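Local coordinates for protein nucleotide pyrophosphohydrolase (Bacillus cereus, PDB 5IE9) that probably hydrolyses nucleoside triphosphates to monophosphates and pyrophosphate with the help of divalent metal ions such as manganese, at residues M9-D14 against I75-N79. Residue numbers count along the deposited sequence, not the author numbering.
Sequences MQKEVD and ICMAN
A buried crossing of two helices, almost perpendicular, sets the N-terminal helix 6-17 against the C-terminal end of helix 62-80, and illustrates how a short helix can pack across the end of a longer one. Both segments are regular alpha-helix, with i to i+4 bonds such as Val13 N to Met9 O (3.1 Å) and Asn79 N to Ile75 O (2.8 Å). The local axes approach to 9.6 Å and cross at -86°, and the two segments bury 351 Å² between them. CA atoms lie nearest at Gln10 and Ile75 (6.0 Å), Val13 and Cys76 (7.0 Å), and Asp14 and Asn79 (6.9 Å).

Ile75 (chi1 m, chi2 t) supplies the apolar centre. Ile75 CG2 lies 3.7 Å from Gln10 CA and 3.6 Å from Val13 CB, and Ile75 CD1 4.3 Å from Met9 CE. Val13, chi1 t, also brings CG1 to 3.8 Å from Cys76 SG. Met9 and Val13 continue onto Leu71 and Phe72, one turn earlier on helix 62-80. His89 of a second subunit packs on Met9, Val13 and Ile75, so the contact borders a subunit interface.

The extended Gln10 side chain (chi1 m, chi2 t) passes Ala78, with Gln10 NE2 3.9 Å from Ala78 CB, and its amide hydrogen-bonds the backbone of Ile83 and Leu85, tying helix 6-17 to the start of helix 85-96. The CA-to-CB bond of Asn79 is directed toward segment 9-14; Asp14 OD1 is hydrogen-bonded to Tyr24 OH. The side chain of Cys76 is about 13 Å from the manganese bound by Glu37 and Glu66, so this is a near-orthogonal helix crossing away from the metal, laying helix 6-17 across the end of the Glu66-bearing helix in the all-alpha MazG fold.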
loop_
_atom_site.group_PDB
_atom_site.type_symbol
_atom_site.label_atom_id
_atom_site.label_comp_id
_atom_site.label_asym_id
_atom_site.label_seq_id
_atom_site.Cartn_x
_atom_site.Cartn_y
_atom_site.Cartn_z
ATOM N N MET C 9 -9.553 17.083 -16.510
ATOM C CA MET C 9 -9.657 16.575 -15.130
ATOM C C MET C 9 -8.461 17.033 -14.294
ATOM O O MET C 9 -8.623 17.391 -13.129
ATOM C CB MET C 9 -9.767 15.046 -15.088
ATOM C CG MET C 9 -10.648 14.426 -16.161
ATOM S SD MET C 9 -11.365 12.786 -15.899
ATOM C CE MET C 9 -10.177 11.930 -14.867
ATOM N N GLN C 10 -7.274 17.028 -14.908
ATOM C CA GLN C 10 -6.050 17.543 -14.287
ATOM C C GLN C 10 -6.107 19.060 -14.075
ATOM O O GLN C 10 -5.755 19.539 -12.994
ATOM C CB GLN C 10 -4.795 17.118 -15.070
ATOM C CG GLN C 10 -4.501 15.627 -14.972
ATOM C CD GLN C 10 -3.177 15.204 -15.576
ATOM O OE1 GLN C 10 -3.142 14.487 -16.574
ATOM N NE2 GLN C 10 -2.079 15.620 -14.960
ATOM N N LYS C 11 -6.574 19.796 -15.090
ATOM C CA LYS C 11 -6.835 21.250 -14.988
ATOM C C LYS C 11 -7.841 21.596 -13.880
ATOM O O LYS C 11 -7.662 22.578 -13.158
ATOM C CB LYS C 11 -7.319 21.824 -16.332
ATOM C CG LYS C 11 -6.221 22.140 -17.340
ATOM C CD LYS C 11 -6.793 22.536 -18.699
ATOM N N GLU C 12 -8.883 20.772 -13.761
ATOM C CA GLU C 12 -9.945 20.932 -12.770
ATOM C C GLU C 12 -9.419 20.780 -11.338
ATOM O O GLU C 12 -9.830 21.525 -10.441
ATOM C CB GLU C 12 -11.050 19.912 -13.042
ATOM C CG GLU C 12 -12.376 20.182 -12.350
ATOM C CD GLU C 12 -13.483 19.232 -12.784
ATOM O OE1 GLU C 12 -13.326 18.541 -13.815
ATOM O OE2 GLU C 12 -14.526 19.185 -12.093
ATOM N N VAL C 13 -8.510 19.820 -11.139
ATOM C CA VAL C 13 -7.892 19.574 -9.831
ATOM C C VAL C 13 -6.872 20.669 -9.528
ATOM O O VAL C 13 -6.783 21.148 -8.385
ATOM C CB VAL C 13 -7.284 18.160 -9.737
ATOM C CG1 VAL C 13 -6.414 17.992 -8.496
ATOM C CG2 VAL C 13 -8.387 17.115 -9.728
ATOM N N ASP C 14 -6.134 21.075 -10.561
ATOM C CA ASP C 14 -5.175 22.173 -10.456
ATOM C C ASP C 14 -5.835 23.489 -10.055
ATOM O O ASP C 14 -5.266 24.253 -9.275
ATOM C CB ASP C 14 -4.413 22.349 -11.766
ATOM C CG ASP C 14 -3.116 23.103 -11.586
ATOM O OD1 ASP C 14 -2.307 22.716 -10.711
ATOM O OD2 ASP C 14 -2.898 24.077 -12.335
ATOM N N ILE C 75 -3.855 12.470 -9.503
ATOM C CA ILE C 75 -3.873 13.686 -10.308
ATOM C C ILE C 75 -3.048 14.766 -9.607
ATOM O O ILE C 75 -2.219 15.418 -10.241
ATOM C CB ILE C 75 -5.312 14.150 -10.653
ATOM C CG1 ILE C 75 -5.938 13.195 -11.680
ATOM C CG2 ILE C 75 -5.297 15.560 -11.228
ATOM C CD1 ILE C 75 -7.443 13.303 -11.840
ATOM N N CYS C 76 -3.251 14.910 -8.299
ATOM C CA CYS C 76 -2.437 15.797 -7.465
ATOM C C CYS C 76 -0.941 15.517 -7.617
ATOM O O CYS C 76 -0.169 16.434 -7.900
ATOM C CB CYS C 76 -2.854 15.700 -6.001
ATOM S SG CYS C 76 -4.438 16.479 -5.664
ATOM N N MET C 77 -0.556 14.248 -7.453
ATOM C CA MET C 77 0.816 13.789 -7.631
ATOM C C MET C 77 1.344 14.219 -9.008
ATOM O O MET C 77 2.406 14.846 -9.105
ATOM C CB MET C 77 0.868 12.265 -7.443
ATOM C CG MET C 77 2.197 11.584 -7.748
ATOM S SD MET C 77 3.381 11.713 -6.398
ATOM C CE MET C 77 2.898 10.328 -5.365
ATOM N N ALA C 78 0.570 13.916 -10.052
ATOM C CA ALA C 78 0.959 14.185 -11.429
ATOM C C ALA C 78 1.092 15.683 -11.717
ATOM O O ALA C 78 2.029 16.103 -12.401
ATOM C CB ALA C 78 -0.020 13.531 -12.390
ATOM N N ASN C 79 0.162 16.476 -11.185
ATOM C CA ASN C 79 0.178 17.925 -11.348
ATOM C C ASN C 79 1.364 18.552 -10.639
ATOM O O ASN C 79 2.077 19.368 -11.222
ATOM C CB ASN C 79 -1.110 18.539 -10.817
ATOM C CG ASN C 79 -2.334 18.227 -11.668
ATOM O OD1 ASN C 79 -3.439 18.633 -11.313
ATOM N ND2 ASN C 79 -2.156 17.516 -12.779
#